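Local coordinates for McyG protein (Microcystis aeruginosa PCC 7806, PDB 4R0M), which binds phenylalanyl-adenylate and, as an adenylation and peptidyl carrier didomain of microcystin synthetase, probably activates a starter substrate and loads it onto its carrier, at residues Val98-Ala103 with Glu117-Ile122; Lys121-Pro126 with Ala177-Thr182; Lys311-Phe316 with Ala347-Asn352; Glu286-Val291 with Leu317-Lys322. All coordinates share one frame; numbering follows the deposited sequence.

From the N terminus, contact 1 comes first: it closes the short loop that leads from strand 96-99 into helix 111-122. Contact 2 starts on the last turn of that helix, sharing Lys121 and Ile122, and closes a longer loop at strand 176-182; the two lie side by side, with centres 7 Å apart. Contacts 3 and 4 are across the chain's centre, contact 3 against the mixed sheet and contact 4 at the far end of helix 310-320. They cross along the chain: contact 4 opens at Glu286-Val291, contact 3 opens at Lys311-Phe316, contact 4 closes at Leu317-Lys322, and contact 3 closes at Ala347-Asn352. Both use helix 310-320, and Lys351 packs on Glu318 where they touch.

Contact 1 of 4, residues Val98-Ala103 with Glu117-Ile122; sequences VPLTVA and ENVWKI
Val119 on the helix meets Val98 and Leu100 at the end of strand 96-99, and these three buried side chains make up the whole contact. Leu100 and Val119 reach toward each other tip to tip. Leu100 CD1 rests 3.8 Å from Val119 CB, so it sits at the root of the valine's fork, and the other methyl, Leu100 CD2, lies 4.1 Å from Val119 CG2. Val98 comes in beside them: its CG1 stops 4.1 Å from Val119 CG1, again end on. In both valines CG1 is swung opposite the backbone N (chi1 -173° in Val98, 170° in Val119), which turns those two methyls to face one another across the gap. Val119 CG1 is therefore shared, touching Leu100 CD1 as well as Val98 CG1.

The backbones stay well apart, the closest CA atoms being those of Leu100 and Val119 at 9.0 Å, so everything here is hydrocarbon packing. Val119 is presented by a regular helical turn, with Lys121 N bonded to Glu117 O and Ile122 N to Asn118 O. On the other side the two reaching residues are fixed by the sheet: Val98 pairs through its backbone with Val73 and Leu75, and Leu100 with Leu75.

Strand 96-99 is an outer strand of a four-stranded parallel sheet, and helix 111-122 is the connection of a beta-alpha-beta crossover that carries the chain past strand 72-76 to strand 128-130. Phe181 of strand 176-182 touches both Val98 and Val119; next along the helix, Trp120 packs on Ile74 of strand 72-76 and meets Trp150 edge-to-face.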
loop_
_atom_site.group_PDB
_atom_site.type_symbol
_atom_site.label_atom_id
_atom_site.label_comp_id
_atom_site.label_asym_id
_atom_site.label_seq_id
_atom_site.Cartn_x
_atom_site.Cartn_y
_atom_site.Cartn_z
ATOM N N VAL A 98 1.255 14.264 8.462
ATOM C CA VAL A 98 1.534 13.991 7.055
ATOM C C VAL A 98 2.619 12.916 6.983
ATOM O O VAL A 98 3.812 13.228 6.888
ATOM C CB VAL A 98 1.942 15.268 6.282
ATOM C CG1 VAL A 98 2.060 14.986 4.789
ATOM C CG2 VAL A 98 0.931 16.385 6.520
ATOM N N PRO A 99 2.206 11.638 7.056
ATOM C CA PRO A 99 3.164 10.542 7.055
ATOM C C PRO A 99 3.759 10.337 5.671
ATOM O O PRO A 99 3.026 10.275 4.682
ATOM C CB PRO A 99 2.318 9.322 7.463
ATOM C CG PRO A 99 0.991 9.862 7.896
ATOM C CD PRO A 99 0.823 11.146 7.146
ATOM N N LEU A 100 5.081 10.261 5.606
ATOM C CA LEU A 100 5.770 9.997 4.349
ATOM C C LEU A 100 6.747 8.837 4.521
ATOM O O LEU A 100 7.221 8.576 5.629
ATOM C CB LEU A 100 6.484 11.255 3.841
ATOM C CG LEU A 100 5.612 12.446 3.411
ATOM C CD1 LEU A 100 6.458 13.698 3.230
ATOM C CD2 LEU A 100 4.816 12.150 2.148
ATOM N N THR A 101 7.023 8.142 3.421
ATOM C CA THR A 101 7.951 7.017 3.409
ATOM C C THR A 101 9.327 7.462 3.892
ATOM O O THR A 101 9.835 8.502 3.472
ATOM C CB THR A 101 8.069 6.410 1.992
ATOM O OG1 THR A 101 6.768 6.028 1.527
ATOM C CG2 THR A 101 8.985 5.181 1.981
ATOM N N VAL A 102 9.903 6.679 4.799
ATOM C CA VAL A 102 11.278 6.876 5.238
ATOM C C VAL A 102 12.217 6.464 4.103
ATOM O O VAL A 102 12.116 5.356 3.575
ATOM C CB VAL A 102 11.571 6.080 6.531
ATOM C CG1 VAL A 102 13.068 5.958 6.786
ATOM C CG2 VAL A 102 10.876 6.733 7.722
ATOM N N ALA A 103 13.106 7.377 3.720
ATOM C CA ALA A 103 14.052 7.147 2.628
ATOM C C ALA A 103 15.041 6.030 2.958
ATOM O O ALA A 103 15.395 5.851 4.127
ATOM C CB ALA A 103 14.793 8.434 2.296
ATOM N N GLU A 117 11.089 16.535 0.300
ATOM C CA GLU A 117 11.397 17.929 -0.028
ATOM C C GLU A 117 10.248 18.630 -0.752
ATOM O O GLU A 117 9.950 19.789 -0.461
ATOM C CB GLU A 117 12.690 18.028 -0.848
ATOM C CG GLU A 117 13.942 17.668 -0.059
ATOM C CD GLU A 117 15.226 17.783 -0.862
ATOM O OE1 GLU A 117 15.193 18.262 -2.014
ATOM O OE2 GLU A 117 16.284 17.392 -0.332
ATOM N N ASN A 118 9.611 17.925 -1.687
ATOM C CA ASN A 118 8.488 18.484 -2.444
ATOM C C ASN A 118 7.277 18.770 -1.563
ATOM O O ASN A 118 6.713 19.864 -1.616
ATOM C CB ASN A 118 8.092 17.571 -3.612
ATOM C CG ASN A 118 9.050 17.668 -4.791
ATOM O OD1 ASN A 118 9.778 18.651 -4.944
ATOM N ND2 ASN A 118 9.047 16.643 -5.636
ATOM N N VAL A 119 6.894 17.784 -0.755
ATOM C CA VAL A 119 5.779 17.918 0.178
ATOM C C VAL A 119 6.062 19.046 1.173
ATOM O O VAL A 119 5.185 19.866 1.454
ATOM C CB VAL A 119 5.487 16.583 0.907
ATOM C CG1 VAL A 119 4.494 16.775 2.045
ATOM C CG2 VAL A 119 4.970 15.543 -0.076
ATOM N N TRP A 120 7.296 19.089 1.676
ATOM C CA TRP A 120 7.745 20.139 2.595
ATOM C C TRP A 120 7.546 21.518 2.024
ATOM O O TRP A 120 7.126 22.433 2.736
ATOM C CB TRP A 120 9.207 19.913 2.966
ATOM C CG TRP A 120 9.788 20.896 3.953
ATOM C CD1 TRP A 120 9.635 20.907 5.337
ATOM C CD2 TRP A 120 10.674 22.031 3.660
ATOM N NE1 TRP A 120 10.333 21.947 5.901
ATOM C CE2 TRP A 120 10.978 22.660 4.953
ATOM C CE3 TRP A 120 11.220 22.574 2.501
ATOM C CZ2 TRP A 120 11.795 23.777 5.053
ATOM C CZ3 TRP A 120 12.040 23.702 2.616
ATOM C CH2 TRP A 120 12.319 24.287 3.860
ATOM N N LYS A 121 7.837 21.672 0.733
ATOM C CA LYS A 121 7.650 22.947 0.038
ATOM C C LYS A 121 6.169 23.256 -0.201
ATOM O O LYS A 121 5.738 24.400 -0.047
ATOM C CB LYS A 121 8.434 22.966 -1.281
ATOM C CG LYS A 121 9.940 23.068 -1.087
ATOM C CD LYS A 121 10.717 22.764 -2.362
ATOM C CE LYS A 121 12.216 22.764 -2.091
ATOM N NZ LYS A 121 13.027 22.690 -3.341
ATOM N N ILE A 122 5.399 22.232 -0.563
ATOM C CA ILE A 122 3.956 22.374 -0.779
ATOM C C ILE A 122 3.225 22.846 0.489
ATOM O O ILE A 122 2.275 23.628 0.406
ATOM C CB ILE A 122 3.338 21.061 -1.326
ATOM C CG1 ILE A 122 3.803 20.816 -2.765
ATOM C CG2 ILE A 122 1.814 21.098 -1.281
ATOM C CD1 ILE A 122 3.664 19.382 -3.234
#

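Contact 2 of 4, residues Lys121-Pro126 with Ala177-Thr182; sequences KILDNP and ALLLFT
Ile122 and Leu123, where helix 111-122 gives out, approach the strand at Phe181 and Leu179, with CA separations of 10.8 Å for Ile122 to Phe181 and 10.7 Å for Leu123 to Leu179, too wide for anything but side chains to bridge. Leu123 does most of the bridging. Its CD2 lies 3.8 Å from CD2 of Leu179, the two leucines passing alongside one another, pointing opposite ways, and the same Leu123 CD2 sits at the edge of the Phe181 ring, near its plane, 4.2 Å from CZ. Ile122 adds its CG2 methyl, which approaches Phe181 CZ obliquely at 4.3 Å. The first torsion of Leu179 is trans (chi1 -178°), and this carries its CD2 out to the helix end.

A Schellman motif terminates the helix here. Asp124, with positive phi, is its C-prime residue; Asn125 N turns back to Trp120 O, and Asp124 N makes a weak bond to Lys121 O. Leu123 is the first residue to leave helical angles. The strand belongs to a two-stranded antiparallel hairpin with 190-195, whose connecting loop has the Ser/Thr/Gly-rich sequence characteristic of adenylate-forming enzymes. A classic beta bulge places Ala177 and Leu178 together opposite Leu194. At the other end of the strand Thr182 touches the bound phenylalanyl-adenylate, and just before it Phe181 O accepts a hydrogen bond from Lys115 NZ.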
loop_
_atom_site.group_PDB
_atom_site.type_symbol
_atom_site.label_atom_id
_atom_site.label_comp_id
_atom_site.label_asym_id
_atom_site.label_seq_id
_atom_site.Cartn_x
_atom_site.Cartn_y
_atom_site.Cartn_z
ATOM N N LYS A 121 7.837 21.672 0.733
ATOM C CA LYS A 121 7.650 22.947 0.038
ATOM C C LYS A 121 6.169 23.256 -0.201
ATOM O O LYS A 121 5.738 24.400 -0.047
ATOM C CB LYS A 121 8.434 22.966 -1.281
ATOM C CG LYS A 121 9.940 23.068 -1.087
ATOM C CD LYS A 121 10.717 22.764 -2.362
ATOM C CE LYS A 121 12.216 22.764 -2.091
ATOM N NZ LYS A 121 13.027 22.690 -3.341
ATOM N N ILE A 122 5.399 22.232 -0.563
ATOM C CA ILE A 122 3.956 22.374 -0.779
ATOM C C ILE A 122 3.225 22.846 0.489
ATOM O O ILE A 122 2.275 23.628 0.406
ATOM C CB ILE A 122 3.338 21.061 -1.326
ATOM C CG1 ILE A 122 3.803 20.816 -2.765
ATOM C CG2 ILE A 122 1.814 21.098 -1.281
ATOM C CD1 ILE A 122 3.664 19.382 -3.234
ATOM N N LEU A 123 3.695 22.391 1.650
ATOM C CA LEU A 123 3.036 22.661 2.933
ATOM C C LEU A 123 3.606 23.857 3.705
ATOM O O LEU A 123 3.326 24.020 4.897
ATOM C CB LEU A 123 3.069 21.410 3.820
ATOM C CG LEU A 123 2.393 20.121 3.348
ATOM C CD1 LEU A 123 2.582 19.032 4.390
ATOM C CD2 LEU A 123 0.916 20.339 3.064
ATOM N N ASP A 124 4.391 24.687 3.017
ATOM C CA ASP A 124 5.005 25.896 3.594
ATOM C C ASP A 124 5.870 25.620 4.832
ATOM O O ASP A 124 5.609 26.145 5.917
ATOM C CB ASP A 124 3.947 26.977 3.886
ATOM C CG ASP A 124 3.266 27.497 2.623
ATOM O OD1 ASP A 124 3.966 27.766 1.619
ATOM O OD2 ASP A 124 2.025 27.650 2.640
ATOM N N ASN A 125 6.894 24.786 4.650
ATOM C CA ASN A 125 7.922 24.524 5.671
ATOM C C ASN A 125 7.399 24.023 7.027
ATOM O O ASN A 125 7.658 24.647 8.057
ATOM C CB ASN A 125 8.814 25.766 5.881
ATOM C CG ASN A 125 9.421 26.294 4.589
ATOM O OD1 ASN A 125 8.955 25.992 3.487
ATOM N ND2 ASN A 125 10.472 27.101 4.725
ATOM N N PRO A 126 6.669 22.891 7.035
ATOM C CA PRO A 126 6.200 22.362 8.312
ATOM C C PRO A 126 7.292 21.605 9.064
ATOM O O PRO A 126 8.275 21.166 8.459
ATOM C CB PRO A 126 5.094 21.394 7.893
ATOM C CG PRO A 126 5.530 20.904 6.557
ATOM C CD PRO A 126 6.211 22.068 5.899
ATOM N N ALA A 177 -8.352 15.308 8.961
ATOM C CA ALA A 177 -7.686 14.621 10.062
ATOM C C ALA A 177 -6.359 14.008 9.619
ATOM O O ALA A 177 -5.463 13.797 10.436
ATOM C CB ALA A 177 -8.595 13.545 10.640
ATOM N N LEU A 178 -6.245 13.721 8.324
ATOM C CA LEU A 178 -5.093 13.014 7.786
ATOM C C LEU A 178 -4.815 13.428 6.346
ATOM O O LEU A 178 -5.721 13.461 5.511
ATOM C CB LEU A 178 -5.321 11.500 7.871
ATOM C CG LEU A 178 -4.230 10.525 7.411
ATOM C CD1 LEU A 178 -2.952 10.662 8.230
ATOM C CD2 LEU A 178 -4.766 9.103 7.481
ATOM N N LEU A 179 -3.556 13.750 6.071
ATOM C CA LEU A 179 -3.131 14.121 4.727
ATOM C C LEU A 179 -2.063 13.149 4.232
ATOM O O LEU A 179 -0.965 13.095 4.784
ATOM C CB LEU A 179 -2.625 15.568 4.706
ATOM C CG LEU A 179 -2.154 16.204 3.394
ATOM C CD1 LEU A 179 -3.224 16.171 2.313
ATOM C CD2 LEU A 179 -1.709 17.635 3.654
ATOM N N LEU A 180 -2.405 12.376 3.202
ATOM C CA LEU A 180 -1.503 11.366 2.647
ATOM C C LEU A 180 -1.152 11.641 1.187
ATOM O O LEU A 180 -2.026 11.641 0.314
ATOM C CB LEU A 180 -2.107 9.962 2.782
ATOM C CG LEU A 180 -2.271 9.365 4.182
ATOM C CD1 LEU A 180 -3.303 8.249 4.156
ATOM C CD2 LEU A 180 -0.943 8.859 4.719
ATOM N N PHE A 181 0.134 11.866 0.932
ATOM C CA PHE A 181 0.621 12.147 -0.412
ATOM C C PHE A 181 0.979 10.871 -1.159
ATOM O O PHE A 181 1.719 10.031 -0.649
ATOM C CB PHE A 181 1.831 13.083 -0.364
ATOM C CG PHE A 181 1.473 14.528 -0.164
ATOM C CD1 PHE A 181 1.267 15.040 1.116
ATOM C CD2 PHE A 181 1.350 15.382 -1.253
ATOM C CE1 PHE A 181 0.938 16.373 1.301
ATOM C CE2 PHE A 181 1.022 16.718 -1.074
ATOM C CZ PHE A 181 0.815 17.214 0.205
ATOM N N THR A 182 0.433 10.730 -2.363
ATOM C CA THR A 182 0.807 9.652 -3.275
ATOM C C THR A 182 1.591 10.235 -4.445
ATOM O O THR A 182 1.308 11.352 -4.892
ATOM C CB THR A 182 -0.425 8.915 -3.833
ATOM O OG1 THR A 182 -1.354 9.867 -4.364
ATOM C CG2 THR A 182 -1.110 8.101 -2.749
#

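Contact 3 of 4, residues Lys311-Phe316 with Ala347-Asn352; sequences KTIRLF and AGLSKN
The flat group here is the guanidinium of Arg314, which Lys351 O approaches obliquely, 4.4 Å from Arg314 NH1 and too far to bond. Helix 310-320, which carries the arginine, is the connection of a beta-alpha-beta crossover between the neighbouring parallel strands 300-303 and 330-336, and the loop holding Lys351 follows strand 341-345 of the same mixed sheet. The guanidinium has weak partners beyond the contact: NH1 hydrogen-bonds to Leu354 O, and NE forms a long ion pair with Glu318.

Arg314 leaves the helix with CG turned away from its own main-chain nitrogen (chi1 -176°) and runs out nearly extended, and Lys351 is fully extended too. Their charged ends come near each other without touching, Arg314 NH2 and Lys351 NZ being 5.3 Å apart. Glu318, which meets both side chains, probably eases this like-charge proximity. Lys351 itself has left-handed helical backbone angles, with phi 64°.

Deeper in, Ile313 and Leu349 cross at about a right angle, both buried and both also touching Ile330 of the sheet. The branch methyl of Ile313, rather than its longer CG1 arm, does the work. Packing is tight at this point, with Ile313 CG2 only 3.4 Å from Leu349 CD1.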
loop_
_atom_site.group_PDB
_atom_site.type_symbol
_atom_site.label_atom_id
_atom_site.label_comp_id
_atom_site.label_asym_id
_atom_site.label_seq_id
_atom_site.Cartn_x
_atom_site.Cartn_y
_atom_site.Cartn_z
ATOM N N LYS A 311 -3.239 -17.558 -10.723
ATOM C CA LYS A 311 -2.327 -18.693 -10.546
ATOM C C LYS A 311 -1.574 -18.659 -9.217
ATOM O O LYS A 311 -1.287 -19.707 -8.637
ATOM C CB LYS A 311 -1.324 -18.776 -11.701
ATOM C CG LYS A 311 -1.928 -19.206 -13.032
ATOM C CD LYS A 311 -0.861 -19.666 -14.021
ATOM C CE LYS A 311 -0.069 -18.505 -14.618
ATOM N NZ LYS A 311 -0.878 -17.664 -15.544
ATOM N N THR A 312 -1.255 -17.454 -8.754
ATOM C CA THR A 312 -0.531 -17.258 -7.498
ATOM C C THR A 312 -1.425 -17.574 -6.297
ATOM O O THR A 312 -1.002 -18.264 -5.369
ATOM C CB THR A 312 0.043 -15.825 -7.399
ATOM O OG1 THR A 312 0.856 -15.559 -8.551
ATOM C CG2 THR A 312 0.890 -15.649 -6.143
ATOM N N ILE A 313 -2.659 -17.075 -6.328
ATOM C CA ILE A 313 -3.644 -17.360 -5.282
ATOM C C ILE A 313 -3.983 -18.851 -5.217
ATOM O O ILE A 313 -4.029 -19.434 -4.127
ATOM C CB ILE A 313 -4.931 -16.526 -5.467
ATOM C CG1 ILE A 313 -4.700 -15.071 -5.048
ATOM C CG2 ILE A 313 -6.084 -17.116 -4.666
ATOM C CD1 ILE A 313 -4.582 -14.850 -3.552
ATOM N N ARG A 314 -4.211 -19.457 -6.383
ATOM C CA ARG A 314 -4.543 -20.879 -6.486
ATOM C C ARG A 314 -3.472 -21.751 -5.830
ATOM O O ARG A 314 -3.791 -22.686 -5.090
ATOM C CB ARG A 314 -4.736 -21.275 -7.955
ATOM C CG ARG A 314 -5.184 -22.711 -8.182
ATOM C CD ARG A 314 -5.099 -23.083 -9.654
ATOM N NE ARG A 314 -5.154 -24.531 -9.854
ATOM C CZ ARG A 314 -6.246 -25.209 -10.200
ATOM N NH1 ARG A 314 -7.401 -24.584 -10.396
ATOM N NH2 ARG A 314 -6.182 -26.525 -10.355
ATOM N N LEU A 315 -2.209 -21.427 -6.097
ATOM C CA LEU A 315 -1.078 -22.152 -5.528
ATOM C C LEU A 315 -0.944 -21.894 -4.026
ATOM O O LEU A 315 -0.554 -22.787 -3.271
ATOM C CB LEU A 315 0.215 -21.777 -6.262
ATOM C CG LEU A 315 1.515 -22.506 -5.907
ATOM C CD1 LEU A 315 1.431 -23.997 -6.210
ATOM C CD2 LEU A 315 2.692 -21.877 -6.640
ATOM N N PHE A 316 -1.275 -20.672 -3.612
ATOM C CA PHE A 316 -1.213 -20.252 -2.211
ATOM C C PHE A 316 -2.169 -21.076 -1.348
ATOM O O PHE A 316 -1.800 -21.525 -0.262
ATOM C CB PHE A 316 -1.536 -18.758 -2.107
ATOM C CG PHE A 316 -1.195 -18.142 -0.778
ATOM C CD1 PHE A 316 0.100 -17.712 -0.507
ATOM C CD2 PHE A 316 -2.177 -17.962 0.193
ATOM C CE1 PHE A 316 0.412 -17.131 0.713
ATOM C CE2 PHE A 316 -1.869 -17.380 1.414
ATOM C CZ PHE A 316 -0.574 -16.962 1.674
ATOM N N ALA A 347 -16.050 -12.050 -0.879
ATOM C CA ALA A 347 -16.694 -12.949 0.075
ATOM C C ALA A 347 -15.770 -14.113 0.436
ATOM O O ALA A 347 -16.000 -14.816 1.421
ATOM C CB ALA A 347 -18.012 -13.463 -0.486
ATOM N N GLY A 348 -14.722 -14.300 -0.363
ATOM C CA GLY A 348 -13.767 -15.384 -0.166
ATOM C C GLY A 348 -13.609 -16.213 -1.423
ATOM O O GLY A 348 -14.523 -16.281 -2.248
ATOM N N LEU A 349 -12.448 -16.845 -1.569
ATOM C CA LEU A 349 -12.167 -17.669 -2.745
ATOM C C LEU A 349 -12.383 -19.153 -2.472
ATOM O O LEU A 349 -11.936 -19.678 -1.449
ATOM C CB LEU A 349 -10.751 -17.414 -3.266
ATOM C CG LEU A 349 -10.562 -16.108 -4.041
ATOM C CD1 LEU A 349 -9.096 -15.720 -4.069
ATOM C CD2 LEU A 349 -11.123 -16.202 -5.454
ATOM N N SER A 350 -13.070 -19.816 -3.398
ATOM C CA SER A 350 -13.424 -21.228 -3.246
ATOM C C SER A 350 -12.640 -22.154 -4.185
ATOM O O SER A 350 -12.980 -23.334 -4.320
ATOM C CB SER A 350 -14.935 -21.422 -3.429
ATOM O OG SER A 350 -15.353 -21.019 -4.722
ATOM N N LYS A 351 -11.590 -21.615 -4.814
ATOM C CA LYS A 351 -10.713 -22.362 -5.741
ATOM C C LYS A 351 -11.410 -22.874 -7.006
ATOM O O LYS A 351 -10.794 -23.548 -7.835
ATOM C CB LYS A 351 -10.149 -23.642 -5.097
ATOM C CG LYS A 351 -9.176 -24.434 -5.961
ATOM C CD LYS A 351 -8.652 -25.646 -5.202
ATOM C CE LYS A 351 -7.695 -26.477 -6.043
ATOM N NZ LYS A 351 -7.171 -27.668 -5.314
ATOM N N ASN A 352 -12.694 -22.545 -7.142
ATOM C CA ASN A 352 -13.524 -23.021 -8.248
ATOM C C ASN A 352 -13.670 -21.885 -9.258
ATOM O O ASN A 352 -13.981 -22.120 -10.430
ATOM C CB ASN A 352 -14.897 -23.530 -7.798
ATOM C CG ASN A 352 -14.803 -24.564 -6.685
ATOM O OD1 ASN A 352 -13.759 -25.188 -6.479
ATOM N ND2 ASN A 352 -15.901 -24.749 -5.959
#

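Contact 4 of 4, residues Glu286-Val291 with Leu317-Lys322; sequences EELKHV and LEILEK
Leu288 drives this contact, resting a single methyl, CD1, against Ile319 and Leu320 of the opposing helix. Against Ile319 the two side chains cross at roughly a right angle, and Leu288 CD1 settles 3.7 Å from the branch methyl Ile319 CG2. The CG1 arm of Ile319 (chi1 -66°) folds back beside its N, leaving CG2 to make the touch. Leu320 leaves the helix obliquely to the contact, yet its side chain bends round so that CD2 comes within 4.3 Å of Leu288 CD1.

The turn that presents Leu288 is held by the bond from Lys289 N to Glu286 O. On its outer side His290 NE2 gives a weak hydrogen bond to Glu286 OE2, which lies in the plane of the imidazole at its edge. Lys289 and Lys322 both extend past the rim of the apolar patch, with 6.7 Å between their NZ atoms.

Leu288 O also receives a weak hydrogen bond from His323 NE2, just after Lys322. The contact thus ties the loop between helix 275-282 and strand 300-303 to the last turns of helix 310-320, and Leu260 of helix 258-265 packs on both Leu288 and Leu320.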
loop_
_atom_site.group_PDB
_atom_site.type_symbol
_atom_site.label_atom_id
_atom_site.label_comp_id
_atom_site.label_asym_id
_atom_site.label_seq_id
_atom_site.Cartn_x
_atom_site.Cartn_y
_atom_site.Cartn_z
ATOM N N GLU A 286 8.815 -25.709 -0.703
ATOM C CA GLU A 286 9.676 -26.834 -0.341
ATOM C C GLU A 286 9.818 -27.001 1.176
ATOM O O GLU A 286 9.516 -28.068 1.714
ATOM C CB GLU A 286 11.053 -26.692 -1.013
ATOM C CG GLU A 286 12.073 -27.769 -0.654
ATOM C CD GLU A 286 11.659 -29.171 -1.081
ATOM O OE1 GLU A 286 10.961 -29.315 -2.110
ATOM O OE2 GLU A 286 12.041 -30.136 -0.384
ATOM N N GLU A 287 10.269 -25.944 1.850
ATOM C CA GLU A 287 10.455 -25.962 3.308
ATOM C C GLU A 287 9.138 -26.034 4.090
ATOM O O GLU A 287 9.136 -26.372 5.274
ATOM C CB GLU A 287 11.309 -24.775 3.786
ATOM C CG GLU A 287 11.075 -23.465 3.050
ATOM C CD GLU A 287 11.946 -23.326 1.812
ATOM O OE1 GLU A 287 13.126 -22.945 1.956
ATOM O OE2 GLU A 287 11.449 -23.595 0.696
ATOM N N LEU A 288 8.028 -25.728 3.421
ATOM C CA LEU A 288 6.696 -25.827 4.018
ATOM C C LEU A 288 6.148 -27.258 4.024
ATOM O O LEU A 288 5.059 -27.510 4.550
ATOM C CB LEU A 288 5.716 -24.881 3.315
ATOM C CG LEU A 288 5.722 -23.416 3.764
ATOM C CD1 LEU A 288 5.062 -22.531 2.719
ATOM C CD2 LEU A 288 5.046 -23.248 5.118
ATOM N N LYS A 289 6.904 -28.186 3.442
ATOM C CA LYS A 289 6.559 -29.608 3.479
ATOM C C LYS A 289 7.157 -30.300 4.701
ATOM O O LYS A 289 6.677 -31.356 5.118
ATOM C CB LYS A 289 7.021 -30.312 2.200
ATOM C CG LYS A 289 6.131 -30.062 0.993
ATOM C CD LYS A 289 6.689 -30.726 -0.255
ATOM C CE LYS A 289 5.814 -30.441 -1.465
ATOM N NZ LYS A 289 6.425 -30.939 -2.729
ATOM N N HIS A 290 8.199 -29.698 5.272
ATOM C CA HIS A 290 8.942 -30.303 6.378
ATOM C C HIS A 290 8.601 -29.714 7.721
ATOM O O HIS A 290 8.916 -30.299 8.760
ATOM C CB HIS A 290 10.445 -30.239 6.112
ATOM C CG HIS A 290 10.856 -30.909 4.821
ATOM N ND1 HIS A 290 10.967 -32.246 4.702
ATOM C CD2 HIS A 290 11.170 -30.376 3.570
ATOM C CE1 HIS A 290 11.338 -32.556 3.444
ATOM N NE2 HIS A 290 11.460 -31.410 2.753
ATOM N N VAL A 291 7.963 -28.545 7.709
ATOM C CA VAL A 291 7.370 -27.965 8.915
ATOM C C VAL A 291 5.866 -27.780 8.713
ATOM O O VAL A 291 5.384 -27.741 7.577
ATOM C CB VAL A 291 8.025 -26.620 9.328
ATOM C CG1 VAL A 291 9.470 -26.829 9.754
ATOM C CG2 VAL A 291 7.930 -25.586 8.212
ATOM N N LEU A 317 -3.389 -21.273 -1.848
ATOM C CA LEU A 317 -4.390 -22.109 -1.188
ATOM C C LEU A 317 -3.929 -23.556 -1.056
ATOM O O LEU A 317 -3.986 -24.127 0.032
ATOM C CB LEU A 317 -5.722 -22.055 -1.939
ATOM C CG LEU A 317 -6.691 -20.932 -1.569
ATOM C CD1 LEU A 317 -7.635 -20.619 -2.718
ATOM C CD2 LEU A 317 -7.468 -21.257 -0.300
ATOM N N GLU A 318 -3.463 -24.132 -2.163
ATOM C CA GLU A 318 -3.005 -25.524 -2.198
ATOM C C GLU A 318 -1.900 -25.801 -1.181
ATOM O O GLU A 318 -1.914 -26.835 -0.507
ATOM C CB GLU A 318 -2.525 -25.904 -3.603
ATOM C CG GLU A 318 -3.638 -26.080 -4.624
ATOM C CD GLU A 318 -3.118 -26.226 -6.044
ATOM O OE1 GLU A 318 -2.022 -26.802 -6.235
ATOM O OE2 GLU A 318 -3.811 -25.766 -6.976
ATOM N N ILE A 319 -0.953 -24.872 -1.078
ATOM C CA ILE A 319 0.167 -24.999 -0.149
ATOM C C ILE A 319 -0.298 -24.879 1.306
ATOM O O ILE A 319 0.111 -25.671 2.159
ATOM C CB ILE A 319 1.270 -23.954 -0.442
ATOM C CG1 ILE A 319 1.915 -24.215 -1.809
ATOM C CG2 ILE A 319 2.336 -23.965 0.648
ATOM C CD1 ILE A 319 2.711 -23.046 -2.355
ATOM N N LEU A 320 -1.163 -23.903 1.577
ATOM C CA LEU A 320 -1.491 -23.536 2.955
ATOM C C LEU A 320 -2.757 -24.162 3.549
ATOM O O LEU A 320 -2.967 -24.079 4.760
ATOM C CB LEU A 320 -1.501 -22.010 3.129
ATOM C CG LEU A 320 -0.147 -21.290 3.091
ATOM C CD1 LEU A 320 -0.306 -19.863 3.583
ATOM C CD2 LEU A 320 0.917 -22.006 3.912
ATOM N N GLU A 321 -3.586 -24.794 2.718
ATOM C CA GLU A 321 -4.717 -25.569 3.240
ATOM C C GLU A 321 -4.215 -26.784 4.031
ATOM O O GLU A 321 -4.905 -27.288 4.915
ATOM C CB GLU A 321 -5.698 -25.981 2.131
ATOM C CG GLU A 321 -5.220 -27.097 1.211
ATOM C CD GLU A 321 -6.341 -27.693 0.377
ATOM O OE1 GLU A 321 -7.009 -26.935 -0.360
ATOM O OE2 GLU A 321 -6.552 -28.922 0.456
ATOM N N LYS A 322 -3.001 -27.227 3.707
ATOM C CA LYS A 322 -2.307 -28.277 4.454
ATOM C C LYS A 322 -1.765 -27.738 5.780
ATOM O O LYS A 322 -1.159 -28.474 6.563
ATOM C CB LYS A 322 -1.161 -28.856 3.614
ATOM C CG LYS A 322 -1.603 -29.496 2.307
ATOM C CD LYS A 322 -0.422 -30.071 1.542
ATOM C CE LYS A 322 -0.891 -30.851 0.324
ATOM N NZ LYS A 322 0.222 -31.623 -0.299
#